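Local coordinates for digeranylgeranylglycerophospholipid reductase (Sulfolobus acidocaldarius, PDB 4OPD), which reduces the double bonds of geranylgeranyl chains in archaeal membrane lipid precursors to give saturated phytanyl chains, using bound FAD, at residues E71-G76 against E93-N98; S81-T86 against G366-I371; Y202-I207 against W217-K222. All coordinates share one frame; numbering follows the deposited sequence.

Interaction 1 (E71-G76 against E93-N98); sequences ENKING and EGFELN. With GRG (geranylgeranyl diphosphate), chain D.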
loop_
_atom_site.group_PDB
_atom_site.type_symbol
_atom_site.label_atom_id
_atom_site.label_comp_id
_atom_site.label_asym_id
_atom_site.label_seq_id
_atom_site.Cartn_x
_atom_site.Cartn_y
_atom_site.Cartn_z
ATOM N N GLU A 71 -3.834 19.155 -5.644
ATOM C CA GLU A 71 -5.172 19.688 -5.458
ATOM C C GLU A 71 -5.300 20.433 -4.134
ATOM O O GLU A 71 -5.982 21.453 -4.049
ATOM C CB GLU A 71 -6.199 18.562 -5.548
ATOM C CG GLU A 71 -6.299 17.940 -6.933
ATOM C CD GLU A 71 -7.579 17.155 -7.126
ATOM O OE1 GLU A 71 -7.525 15.909 -7.109
ATOM O OE2 GLU A 71 -8.643 17.782 -7.298
ATOM N N ASN A 72 -4.626 19.940 -3.102
ATOM C CA ASN A 72 -4.770 20.522 -1.768
ATOM C C ASN A 72 -3.601 20.133 -0.870
ATOM O O ASN A 72 -3.236 18.956 -0.784
ATOM C CB ASN A 72 -6.102 20.078 -1.147
ATOM C CG ASN A 72 -6.445 20.829 0.143
ATOM O OD1 ASN A 72 -6.238 22.045 0.260
ATOM N ND2 ASN A 72 -6.990 20.104 1.110
ATOM N N LYS A 73 -2.998 21.127 -0.227
ATOM C CA LYS A 73 -1.920 20.888 0.725
ATOM C C LYS A 73 -2.478 20.372 2.042
ATOM O O LYS A 73 -3.434 20.935 2.574
ATOM C CB LYS A 73 -1.117 22.167 0.962
ATOM C CG LYS A 73 -0.025 22.028 2.008
ATOM C CD LYS A 73 0.997 20.984 1.575
ATOM C CE LYS A 73 2.103 20.822 2.601
ATOM N NZ LYS A 73 3.016 19.712 2.217
ATOM N N ILE A 74 -1.879 19.308 2.570
ATOM C CA ILE A 74 -2.335 18.708 3.826
ATOM C C ILE A 74 -1.391 18.997 4.996
ATOM O O ILE A 74 -0.176 18.846 4.878
ATOM C CB ILE A 74 -2.490 17.176 3.690
ATOM C CG1 ILE A 74 -3.551 16.846 2.643
ATOM C CG2 ILE A 74 -2.868 16.555 5.036
ATOM C CD1 ILE A 74 -4.885 17.540 2.895
ATOM N N ASN A 75 -1.953 19.398 6.135
ATOM C CA ASN A 75 -1.134 19.724 7.302
ATOM C C ASN A 75 -1.324 18.764 8.468
ATOM O O ASN A 75 -0.641 18.869 9.491
ATOM C CB ASN A 75 -1.418 21.154 7.749
ATOM C CG ASN A 75 -0.804 22.165 6.825
ATOM O OD1 ASN A 75 0.293 21.948 6.302
ATOM N ND2 ASN A 75 -1.513 23.265 6.584
ATOM N N GLY A 76 -2.249 17.825 8.313
ATOM C CA GLY A 76 -2.480 16.854 9.361
ATOM C C GLY A 76 -3.719 16.018 9.153
ATOM O O GLY A 76 -4.347 16.066 8.100
ATOM N N GLU A 93 3.031 17.108 7.147
ATOM C CA GLU A 93 2.810 17.633 5.812
ATOM C C GLU A 93 2.590 16.525 4.787
ATOM O O GLU A 93 3.282 15.504 4.790
ATOM C CB GLU A 93 3.984 18.517 5.394
ATOM C CG GLU A 93 4.010 19.845 6.127
ATOM C CD GLU A 93 5.313 20.590 5.943
ATOM O OE1 GLU A 93 5.555 21.116 4.839
ATOM O OE2 GLU A 93 6.101 20.647 6.909
ATOM N N GLY A 94 1.616 16.739 3.908
ATOM C CA GLY A 94 1.294 15.772 2.871
ATOM C C GLY A 94 0.589 16.438 1.706
ATOM O O GLY A 94 0.355 17.653 1.723
ATOM N N PHE A 95 0.239 15.647 0.698
ATOM C CA PHE A 95 -0.430 16.167 -0.484
ATOM C C PHE A 95 -1.716 15.410 -0.781
ATOM O O PHE A 95 -1.762 14.193 -0.685
ATOM C CB PHE A 95 0.460 16.073 -1.726
ATOM C CG PHE A 95 1.829 16.655 -1.566
ATOM C CD1 PHE A 95 2.000 17.999 -1.311
ATOM C CD2 PHE A 95 2.955 15.855 -1.735
ATOM C CE1 PHE A 95 3.272 18.540 -1.187
ATOM C CE2 PHE A 95 4.226 16.389 -1.618
ATOM C CZ PHE A 95 4.387 17.734 -1.341
ATOM N N GLU A 96 -2.754 16.140 -1.162
ATOM C CA GLU A 96 -3.902 15.545 -1.832
ATOM C C GLU A 96 -3.703 15.709 -3.334
ATOM O O GLU A 96 -3.787 16.822 -3.856
ATOM C CB GLU A 96 -5.215 16.200 -1.381
ATOM C CG GLU A 96 -6.037 15.343 -0.432
ATOM C CD GLU A 96 -6.496 14.046 -1.084
ATOM O OE1 GLU A 96 -6.590 13.028 -0.377
ATOM O OE2 GLU A 96 -6.761 14.043 -2.305
ATOM N N LEU A 97 -3.444 14.594 -4.016
ATOM C CA LEU A 97 -3.040 14.585 -5.426
ATOM C C LEU A 97 -4.162 14.401 -6.413
ATOM O O LEU A 97 -5.178 13.775 -6.115
ATOM C CB LEU A 97 -2.025 13.453 -5.674
ATOM C CG LEU A 97 -0.765 13.508 -4.827
ATOM C CD1 LEU A 97 0.264 12.455 -5.249
ATOM C CD2 LEU A 97 -0.227 14.890 -4.971
ATOM N N ASN A 98 -3.954 14.955 -7.602
ATOM C CA ASN A 98 -4.570 14.447 -8.813
ATOM C C ASN A 98 -3.710 13.262 -9.242
ATOM O O ASN A 98 -2.706 13.445 -9.934
ATOM C CB ASN A 98 -4.612 15.518 -9.903
ATOM C CG ASN A 98 -5.403 15.092 -11.132
ATOM O OD1 ASN A 98 -5.401 13.925 -11.524
ATOM N ND2 ASN A 98 -6.078 16.058 -11.759
HETATM C C20 GRG D . -7.830 5.995 2.518
HETATM C C19 GRG D . -7.188 3.498 2.081
HETATM C C18 GRG D . -6.792 4.897 2.496
HETATM C C17 GRG D . -5.516 5.171 2.839
HETATM C C16 GRG D . -5.119 6.568 3.261
HETATM C C14 GRG D . -4.007 7.974 5.768
HETATM C C13 GRG D . -3.340 7.833 4.418
HETATM C C15 GRG D . -3.630 6.616 3.563
HETATM C C12 GRG D . -2.502 8.778 3.948
HETATM C C11 GRG D . -2.156 10.048 4.695
HETATM C C9 GRG D . -0.905 10.613 4.059
HETATM C C8 GRG D . -0.663 12.029 4.515
HETATM C C10 GRG D . -1.310 13.194 3.794
HETATM C C7 GRG D . 0.134 12.259 5.571
HETATM C C6 GRG D . 0.366 13.682 6.023
HETATM C C5 GRG D . -0.172 13.824 7.429
HETATM C C3 GRG D . 0.876 13.359 8.418
HETATM C C4 GRG D . 0.489 13.150 9.864
HETATM C C2 GRG D . 2.149 13.137 8.015
HETATM C C1 GRG D . 3.199 12.673 8.999
HETATM O O1 GRG D . 4.441 12.568 8.340
HETATM P PA GRG D . 5.715 13.150 9.072
HETATM O O1A GRG D . 6.515 12.014 9.672
HETATM O O3A GRG D . 5.230 14.122 10.230
HETATM O O2A GRG D . 6.563 13.903 8.074
HETATM P PB GRG D . 6.050 15.357 10.792
HETATM O O1B GRG D . 5.339 15.915 12.009
HETATM O O2B GRG D . 7.443 14.911 11.185
HETATM O O3B GRG D . 6.139 16.418 9.713
#
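Lys73 brings NZ obliquely to the Phe95 ring, 3.6 Å from CE1, and Phe57 meets the same ring edge-to-face. The Glu71 carboxylate is a second flat group at this contact. Its OE1 lies 3.3 Å from Leu97 O, where two acceptors meet without a bond. Lys222 probably makes this tolerable, since its NZ forms a salt bridge with Glu71 OE1. Glu71 OE2 pairs with Lys226. Lys73 CG stands anti to the backbone N (chi1 176°), and the chain then bends at chi2 (62°), which turns NZ back over the partner strand. There NZ makes a weak bond to Gly94 O and a long salt bridge, 3.9 Å, to Glu93 OE1. A methionine in place of Lys73 would probably leave the Glu93 carboxylate without this counter-charge. The segments belong to the antiparallel hairpin of strands 70-80 and 87-97. Ile74 and Gly94 form a hydrogen-bonded pair, with Ile74 N 2.9 Å from Gly94 O. Near the Glu71 end the pairing is broken by a classic beta bulge, in which Glu71 and Asn72 both face Glu96. Glu96 O accepts from Glu71 N at 2.9 Å and more weakly from Asn72 N. On the Ile74 and Gly94 face lies a geranylgeranyl chain. Its C10 is 3.8 Å from Gly94 CA and also touches Ile74 CG2; Gly94, with no side chain, lets it lie close to the strand.

Interaction 2 (S81-T86 against G366-I371); sequences SPDMQT and GMKKKI. With GRG (geranylgeranyl diphosphate), chain F.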
loop_
_atom_site.group_PDB
_atom_site.type_symbol
_atom_site.label_atom_id
_atom_site.label_comp_id
_atom_site.label_asym_id
_atom_site.label_seq_id
_atom_site.Cartn_x
_atom_site.Cartn_y
_atom_site.Cartn_z
ATOM N N SER A 81 -13.252 9.012 16.941
ATOM C CA SER A 81 -13.849 7.862 17.606
ATOM C C SER A 81 -15.217 7.539 16.991
ATOM O O SER A 81 -15.856 8.411 16.381
ATOM C CB SER A 81 -14.001 8.146 19.108
ATOM O OG SER A 81 -14.972 9.158 19.320
ATOM N N PRO A 82 -15.680 6.294 17.157
ATOM C CA PRO A 82 -16.981 5.885 16.627
ATOM C C PRO A 82 -18.113 6.803 17.065
ATOM O O PRO A 82 -18.963 7.142 16.237
ATOM C CB PRO A 82 -17.148 4.470 17.192
ATOM C CG PRO A 82 -15.759 3.943 17.219
ATOM C CD PRO A 82 -14.905 5.133 17.632
ATOM N N ASP A 83 -18.114 7.233 18.327
ATOM C CA ASP A 83 -19.179 8.124 18.785
ATOM C C ASP A 83 -18.918 9.603 18.452
ATOM O O ASP A 83 -19.725 10.471 18.799
ATOM C CB ASP A 83 -19.428 7.955 20.307
ATOM C CG ASP A 83 -18.208 8.279 21.171
ATOM O OD1 ASP A 83 -17.246 8.925 20.706
ATOM O OD2 ASP A 83 -18.230 7.901 22.364
ATOM N N MET A 84 -17.795 9.855 17.777
ATOM C CA MET A 84 -17.349 11.180 17.340
ATOM C C MET A 84 -17.128 12.155 18.495
ATOM O O MET A 84 -16.922 13.358 18.285
ATOM C CB MET A 84 -18.338 11.764 16.326
ATOM C CG MET A 84 -18.385 10.968 15.024
ATOM S SD MET A 84 -19.425 11.751 13.784
ATOM C CE MET A 84 -19.128 10.729 12.350
ATOM N N GLN A 85 -17.126 11.640 19.722
ATOM C CA GLN A 85 -16.912 12.508 20.879
ATOM C C GLN A 85 -15.430 12.742 21.164
ATOM O O GLN A 85 -15.065 13.674 21.888
ATOM C CB GLN A 85 -17.590 11.924 22.111
ATOM C CG GLN A 85 -19.099 11.815 21.974
ATOM C CD GLN A 85 -19.748 11.262 23.229
ATOM O OE1 GLN A 85 -19.225 11.414 24.338
ATOM N NE2 GLN A 85 -20.886 10.604 23.060
ATOM N N THR A 86 -14.573 11.905 20.597
ATOM C CA THR A 86 -13.142 12.091 20.785
ATOM C C THR A 86 -12.414 12.195 19.459
ATOM O O THR A 86 -12.485 11.285 18.638
ATOM C CB THR A 86 -12.531 10.943 21.589
ATOM O OG1 THR A 86 -13.217 10.830 22.840
ATOM C CG2 THR A 86 -11.065 11.222 21.848
ATOM N N GLY A 366 -11.334 3.738 24.941
ATOM C CA GLY A 366 -9.893 3.914 24.885
ATOM C C GLY A 366 -9.517 5.325 24.478
ATOM O O GLY A 366 -8.657 5.957 25.089
ATOM N N MET A 367 -10.181 5.835 23.450
ATOM C CA MET A 367 -9.895 7.190 22.999
ATOM C C MET A 367 -10.303 8.227 24.049
ATOM O O MET A 367 -9.535 9.145 24.337
ATOM C CB MET A 367 -10.577 7.458 21.654
ATOM C CG MET A 367 -9.937 6.669 20.531
ATOM S SD MET A 367 -10.485 7.091 18.870
ATOM C CE MET A 367 -9.921 8.787 18.704
ATOM N N LYS A 368 -11.482 8.069 24.647
ATOM C CA LYS A 368 -11.953 9.061 25.626
ATOM C C LYS A 368 -11.088 9.088 26.880
ATOM O O LYS A 368 -10.805 10.168 27.423
ATOM C CB LYS A 368 -13.410 8.797 26.004
ATOM C CG LYS A 368 -13.920 9.659 27.155
ATOM C CD LYS A 368 -15.436 9.654 27.208
ATOM C CE LYS A 368 -16.027 10.522 26.103
ATOM N NZ LYS A 368 -17.506 10.359 26.030
ATOM N N LYS A 369 -10.664 7.907 27.338
ATOM C CA LYS A 369 -9.804 7.799 28.521
ATOM C C LYS A 369 -8.332 8.113 28.226
ATOM O O LYS A 369 -7.499 8.014 29.120
ATOM C CB LYS A 369 -9.898 6.395 29.136
ATOM C CG LYS A 369 -11.268 6.024 29.677
ATOM C CD LYS A 369 -11.632 6.838 30.909
ATOM C CE LYS A 369 -13.029 6.480 31.411
ATOM N NZ LYS A 369 -13.366 7.094 32.731
ATOM N N LYS A 370 -8.025 8.477 26.982
ATOM C CA LYS A 370 -6.662 8.838 26.576
ATOM C C LYS A 370 -5.674 7.701 26.813
ATOM O O LYS A 370 -4.589 7.898 27.361
ATOM C CB LYS A 370 -6.192 10.098 27.313
ATOM C CG LYS A 370 -6.868 11.376 26.839
ATOM C CD LYS A 370 -6.618 11.612 25.345
ATOM C CE LYS A 370 -5.127 11.693 25.032
ATOM N NZ LYS A 370 -4.872 12.172 23.648
ATOM N N ILE A 371 -6.066 6.513 26.377
ATOM C CA ILE A 371 -5.270 5.305 26.527
ATOM C C ILE A 371 -3.841 5.500 25.997
ATOM O O ILE A 371 -2.892 4.895 26.511
ATOM C CB ILE A 371 -5.989 4.134 25.818
ATOM C CG1 ILE A 371 -5.414 2.784 26.228
ATOM C CG2 ILE A 371 -6.004 4.324 24.293
ATOM C CD1 ILE A 371 -6.158 1.641 25.595
HETATM C C20 GRG F . -6.883 4.009 20.109
HETATM C C19 GRG F . -8.536 2.130 20.878
HETATM C C18 GRG F . -7.135 2.699 20.820
HETATM C C17 GRG F . -6.110 2.056 21.407
HETATM C C16 GRG F . -4.708 2.630 21.374
HETATM C C14 GRG F . -1.419 1.444 22.180
HETATM C C13 GRG F . -2.327 1.843 21.039
HETATM C C15 GRG F . -3.793 1.480 21.083
HETATM C C12 GRG F . -1.836 2.473 19.952
HETATM C C11 GRG F . -0.367 2.807 19.805
HETATM C C9 GRG F . 0.274 1.641 19.062
HETATM C C8 GRG F . 0.488 1.980 17.594
HETATM C C10 GRG F . 1.384 1.067 16.783
HETATM C C7 GRG F . -0.097 3.061 17.023
HETATM C C6 GRG F . 0.124 3.504 15.580
HETATM C C5 GRG F . -0.617 2.760 14.510
HETATM C C3 GRG F . -0.433 3.541 13.224
HETATM C C4 GRG F . -1.116 4.880 13.069
HETATM C C2 GRG F . 0.320 3.060 12.212
HETATM C C1 GRG F . 0.456 3.858 10.924
HETATM O O1 GRG F . 1.687 3.610 10.281
HETATM O O HOH W 1 -17.148 7.886 24.788
#
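The loop that closes the hairpin of strands 70-80 and 87-97 docks on the C-terminal end of helix 360-368, where Ser81, Gln85 and Thr86 meet Met367 and Lys368. The loop holds a type I beta turn from Ser81 to Met84 and an Asx turn at Asp83. The helix ends in a Schellman motif, with Lys370 at positive phi. The contact is remote from the FAD-binding residues.

Ser81 OG sits between its backbone N and carbonyl carbon (chi1 68°), which points it into the loop. It gives a hydrogen bond to Asp83 OD1 at 2.7 Å and accepts one from Thr86 N at 3.1 Å. Gln85 N also reaches Asp83 OD1, at 2.9 Å. The two donors come from opposite faces of the carboxylate, so OD1 is gripped twice and the loop is braced from within.

Met367 packs against this loop. Its SD is 3.7 Å from Ser81 CB. A bend at chi3 (64°) carries CE to 3.6 Å from Thr86 O. Thr86 CG2 rests 3.8 Å from Met367 CB, while its OG1 lies near Lys368 CA. Met367 CG and Ile371 CG2 also touch a bound geranylgeranyl group.

On the solvent side, Lys368 and Gln85 meet. Lys368 NZ donates to Gln85 OE1 at 2.6 Å from above the amide carbonyl plane. A water donates to Asp83 OD2 and accepts from Lys368 NZ at 2.8 Å.

Interaction 3 (Y202-I207 against W217-K222); sequences YLRIFI and WWYFPK. With GRG (geranylgeranyl diphosphate), chain D; GRG (geranylgeranyl diphosphate), chain E.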
loop_
_atom_site.group_PDB
_atom_site.type_symbol
_atom_site.label_atom_id
_atom_site.label_comp_id
_atom_site.label_asym_id
_atom_site.label_seq_id
_atom_site.Cartn_x
_atom_site.Cartn_y
_atom_site.Cartn_z
ATOM N N TYR A 202 -6.911 19.537 6.688
ATOM C CA TYR A 202 -6.844 18.339 7.522
ATOM C C TYR A 202 -7.703 17.202 6.975
ATOM O O TYR A 202 -8.892 17.383 6.693
ATOM C CB TYR A 202 -7.255 18.673 8.960
ATOM C CG TYR A 202 -6.113 19.273 9.743
ATOM C CD1 TYR A 202 -5.796 20.619 9.621
ATOM C CD2 TYR A 202 -5.331 18.486 10.584
ATOM C CE1 TYR A 202 -4.741 21.168 10.323
ATOM C CE2 TYR A 202 -4.271 19.024 11.286
ATOM C CZ TYR A 202 -3.983 20.364 11.150
ATOM O OH TYR A 202 -2.933 20.900 11.845
ATOM N N LEU A 203 -7.089 16.031 6.817
ATOM C CA LEU A 203 -7.836 14.834 6.486
ATOM C C LEU A 203 -8.676 14.395 7.675
ATOM O O LEU A 203 -8.310 14.627 8.826
ATOM C CB LEU A 203 -6.893 13.686 6.084
ATOM C CG LEU A 203 -5.947 13.901 4.904
ATOM C CD1 LEU A 203 -5.256 12.582 4.528
ATOM C CD2 LEU A 203 -6.705 14.450 3.717
ATOM N N ARG A 204 -9.792 13.734 7.398
ATOM C CA ARG A 204 -10.597 13.166 8.459
ATOM C C ARG A 204 -10.693 11.668 8.270
ATOM O O ARG A 204 -10.959 11.179 7.172
ATOM C CB ARG A 204 -11.982 13.811 8.489
ATOM C CG ARG A 204 -11.938 15.345 8.571
ATOM C CD ARG A 204 -13.330 15.919 8.427
ATOM N NE ARG A 204 -13.310 17.347 8.120
ATOM C CZ ARG A 204 -14.405 18.056 7.883
ATOM N NH1 ARG A 204 -15.591 17.461 7.948
ATOM N NH2 ARG A 204 -14.321 19.352 7.593
ATOM N N ILE A 205 -10.423 10.937 9.345
ATOM C CA ILE A 205 -10.548 9.486 9.356
ATOM C C ILE A 205 -11.495 9.099 10.486
ATOM O O ILE A 205 -11.354 9.574 11.621
ATOM C CB ILE A 205 -9.178 8.807 9.537
ATOM C CG1 ILE A 205 -8.326 9.012 8.277
ATOM C CG2 ILE A 205 -9.334 7.302 9.844
ATOM C CD1 ILE A 205 -6.935 8.464 8.428
ATOM N N PHE A 206 -12.493 8.279 10.167
ATOM C CA PHE A 206 -13.542 7.946 11.138
ATOM C C PHE A 206 -13.555 6.454 11.421
ATOM O O PHE A 206 -13.953 5.673 10.556
ATOM C CB PHE A 206 -14.934 8.348 10.632
ATOM C CG PHE A 206 -15.064 9.798 10.231
ATOM C CD1 PHE A 206 -15.473 10.752 11.144
ATOM C CD2 PHE A 206 -14.819 10.192 8.925
ATOM C CE1 PHE A 206 -15.611 12.086 10.772
ATOM C CE2 PHE A 206 -14.956 11.526 8.545
ATOM C CZ PHE A 206 -15.349 12.464 9.463
ATOM N N ILE A 207 -13.165 6.068 12.632
ATOM C CA ILE A 207 -13.204 4.663 13.021
ATOM C C ILE A 207 -14.624 4.290 13.381
ATOM O O ILE A 207 -15.286 5.025 14.103
ATOM C CB ILE A 207 -12.308 4.358 14.239
ATOM C CG1 ILE A 207 -10.954 5.037 14.103
ATOM C CG2 ILE A 207 -12.147 2.858 14.405
ATOM C CD1 ILE A 207 -10.276 4.722 12.810
ATOM N N TRP A 217 -14.032 4.927 7.585
ATOM C CA TRP A 217 -14.549 5.944 6.669
ATOM C C TRP A 217 -13.569 7.097 6.592
ATOM O O TRP A 217 -12.866 7.372 7.555
ATOM C CB TRP A 217 -15.898 6.484 7.138
ATOM C CG TRP A 217 -17.093 5.733 6.670
ATOM C CD1 TRP A 217 -17.642 4.623 7.243
ATOM C CD2 TRP A 217 -17.919 6.057 5.542
ATOM N NE1 TRP A 217 -18.752 4.231 6.533
ATOM C CE2 TRP A 217 -18.947 5.100 5.489
ATOM C CE3 TRP A 217 -17.881 7.060 4.567
ATOM C CZ2 TRP A 217 -19.928 5.110 4.494
ATOM C CZ3 TRP A 217 -18.867 7.081 3.583
ATOM C CH2 TRP A 217 -19.876 6.113 3.558
ATOM N N TRP A 218 -13.544 7.805 5.469
ATOM C CA TRP A 218 -12.691 8.980 5.391
ATOM C C TRP A 218 -13.321 10.133 4.615
ATOM O O TRP A 218 -14.236 9.966 3.818
ATOM C CB TRP A 218 -11.331 8.625 4.771
ATOM C CG TRP A 218 -11.321 8.319 3.285
ATOM C CD1 TRP A 218 -11.260 9.223 2.259
ATOM C CD2 TRP A 218 -11.305 7.021 2.676
ATOM N NE1 TRP A 218 -11.235 8.566 1.051
ATOM C CE2 TRP A 218 -11.256 7.214 1.279
ATOM C CE3 TRP A 218 -11.332 5.711 3.177
ATOM C CZ2 TRP A 218 -11.247 6.151 0.378
ATOM C CZ3 TRP A 218 -11.317 4.657 2.282
ATOM C CH2 TRP A 218 -11.275 4.881 0.896
ATOM N N TYR A 219 -12.754 11.300 4.847
ATOM C CA TYR A 219 -13.215 12.543 4.288
ATOM C C TYR A 219 -11.951 13.356 4.059
ATOM O O TYR A 219 -11.422 13.968 4.987
ATOM C CB TYR A 219 -14.195 13.195 5.259
ATOM C CG TYR A 219 -14.800 14.511 4.836
ATOM C CD1 TYR A 219 -14.075 15.682 4.928
ATOM C CD2 TYR A 219 -16.120 14.581 4.387
ATOM C CE1 TYR A 219 -14.638 16.906 4.565
ATOM C CE2 TYR A 219 -16.692 15.806 4.024
ATOM C CZ TYR A 219 -15.939 16.957 4.124
ATOM O OH TYR A 219 -16.471 18.184 3.775
ATOM N N PHE A 220 -11.441 13.293 2.827
ATOM C CA PHE A 220 -10.155 13.876 2.441
ATOM C C PHE A 220 -10.396 15.104 1.551
ATOM O O PHE A 220 -10.661 14.947 0.357
ATOM C CB PHE A 220 -9.291 12.862 1.660
ATOM C CG PHE A 220 -8.724 11.740 2.485
ATOM C CD1 PHE A 220 -8.985 11.629 3.846
ATOM C CD2 PHE A 220 -7.903 10.790 1.885
ATOM C CE1 PHE A 220 -8.442 10.578 4.584
ATOM C CE2 PHE A 220 -7.361 9.753 2.621
ATOM C CZ PHE A 220 -7.625 9.649 3.966
ATOM N N PRO A 221 -10.317 16.324 2.114
ATOM C CA PRO A 221 -10.586 17.507 1.283
ATOM C C PRO A 221 -9.599 17.660 0.119
ATOM O O PRO A 221 -8.394 17.472 0.303
ATOM C CB PRO A 221 -10.453 18.675 2.276
ATOM C CG PRO A 221 -10.782 18.061 3.625
ATOM C CD PRO A 221 -10.169 16.669 3.543
ATOM N N LYS A 222 -10.116 17.978 -1.064
ATOM C CA LYS A 222 -9.279 18.273 -2.224
ATOM C C LYS A 222 -9.333 19.760 -2.563
ATOM O O LYS A 222 -8.857 20.192 -3.612
ATOM C CB LYS A 222 -9.719 17.443 -3.432
ATOM C CG LYS A 222 -9.290 15.971 -3.389
ATOM C CD LYS A 222 -9.771 15.251 -4.646
ATOM C CE LYS A 222 -9.156 13.864 -4.777
ATOM N NZ LYS A 222 -7.784 13.942 -5.333
HETATM C C20 GRG D . -7.830 5.995 2.518
HETATM C C19 GRG D . -7.188 3.498 2.081
HETATM C C18 GRG D . -6.792 4.897 2.496
HETATM C C17 GRG D . -5.516 5.171 2.839
HETATM C C16 GRG D . -5.119 6.568 3.261
HETATM C C14 GRG D . -4.007 7.974 5.768
HETATM C C13 GRG D . -3.340 7.833 4.418
HETATM C C15 GRG D . -3.630 6.616 3.563
HETATM C C12 GRG D . -2.502 8.778 3.948
HETATM C C11 GRG D . -2.156 10.048 4.695
HETATM C C9 GRG D . -0.905 10.613 4.059
HETATM C C8 GRG D . -0.663 12.029 4.515
HETATM C C10 GRG D . -1.310 13.194 3.794
HETATM C C7 GRG D . 0.134 12.259 5.571
HETATM C C6 GRG D . 0.366 13.682 6.023
HETATM C C5 GRG D . -0.172 13.824 7.429
HETATM C C3 GRG D . 0.876 13.359 8.418
HETATM C C4 GRG D . 0.489 13.150 9.864
HETATM C C2 GRG D . 2.149 13.137 8.015
HETATM C C1 GRG D . 3.199 12.673 8.999
HETATM O O1 GRG D . 4.441 12.568 8.340
HETATM P PA GRG D . 5.715 13.150 9.072
HETATM O O1A GRG D . 6.515 12.014 9.672
HETATM O O3A GRG D . 5.230 14.122 10.230
HETATM O O2A GRG D . 6.563 13.903 8.074
HETATM P PB GRG D . 6.050 15.357 10.792
HETATM O O1B GRG D . 5.339 15.915 12.009
HETATM O O2B GRG D . 7.443 14.911 11.185
HETATM O O3B GRG D . 6.139 16.418 9.713
HETATM C C20 GRG E . -7.966 -0.307 10.629
HETATM C C19 GRG E . -9.747 -0.678 12.485
HETATM C C18 GRG E . -8.824 0.264 11.738
HETATM C C17 GRG E . -8.778 1.578 12.087
HETATM C C16 GRG E . -7.930 2.659 11.420
HETATM C C14 GRG E . -5.835 4.151 13.729
HETATM C C13 GRG E . -5.881 3.928 12.235
HETATM C C15 GRG E . -6.446 2.619 11.711
HETATM C C12 GRG E . -5.377 4.878 11.408
HETATM C C11 GRG E . -4.792 6.159 11.990
HETATM C C9 GRG E . -4.265 7.105 10.920
HETATM C C8 GRG E . -2.884 7.639 11.274
HETATM C C10 GRG E . -2.626 8.189 12.655
HETATM C C7 GRG E . -1.884 7.636 10.361
HETATM C C6 GRG E . -0.481 8.129 10.670
HETATM C C5 GRG E . -0.064 9.321 9.840
HETATM C C3 GRG E . 0.513 8.987 8.472
HETATM C C4 GRG E . -0.409 8.567 7.355
HETATM C C2 GRG E . 1.845 9.096 8.244
HETATM C C1 GRG E . 2.532 8.834 6.906
HETATM O O1 GRG E . 2.292 7.565 6.348
HETATM P PA GRG E . 3.515 6.588 6.110
HETATM O O1A GRG E . 3.340 5.428 7.049
HETATM O O3A GRG E . 4.876 7.312 6.427
HETATM O O2A GRG E . 3.527 6.077 4.691
#
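Leu203 fits its CD1 over the centre of the Phe220 ring, 3.7 Å from the centroid and 9° off the ring normal, a CH-pi contact. Trp218 CD1 covers the opposite face. The ring's edge meets Arg204 O and Ile205 CG1, and at its CE2 side C16 of a geranylgeranyl chain lies in the ring plane. C20 of that chain sits over one face of the Trp218 indole, 3.6 Å from CE3. On the other side of the sheet, Arg204 runs alongside Tyr219. Its extended chain lays the guanidinium over one face of the Tyr219 ring, toward the CE1 side, the planes 16° apart, with Arg204 CZ 3.5 Å from Tyr219 CE1. Tyr219 CB fills the place at the edge of the Phe206 ring, 3.8 Å from CE2. Backbone bonds join the Arg204-Tyr219 and Phe206-Trp217 pairs of this antiparallel hairpin. Arg204 NH2 reaches Glu198 O, and Tyr219 OH bonds to Asp256. The Phe220 and Trp218 rings also touch the reduced flavin cofactor. The two sides thus differ in chemistry: one, aromatic and aliphatic, is consistent with holding an isoprenoid chain beside the flavin, while the other secures its polar tips through partners beyond the hairpin.

Interactions 1 and 3 share one mixed sheet, in which strands 70-80 and 202-206 are neighbours. Their centres are 12 Å apart. Gly76 O lies 3.0 Å from Leu203 N, a probable hydrogen bond. Lys222 NZ is a second anchor, since it also bridges to Glu96 OE2 and to Asp50, one of the FAD-binding residues. Both contacts touch the same geranylgeranyl chain. A bound geranylgeranyl diphosphate in this pocket also hydrogen-bonds His56 and His298, which bind the lipid product. Interaction 2 sits further along the hairpin of interaction 1, with centres 26 Å apart and no touch. It does reach interaction 3, where Pro82 CG packs 3.3 Å from Ile207 O.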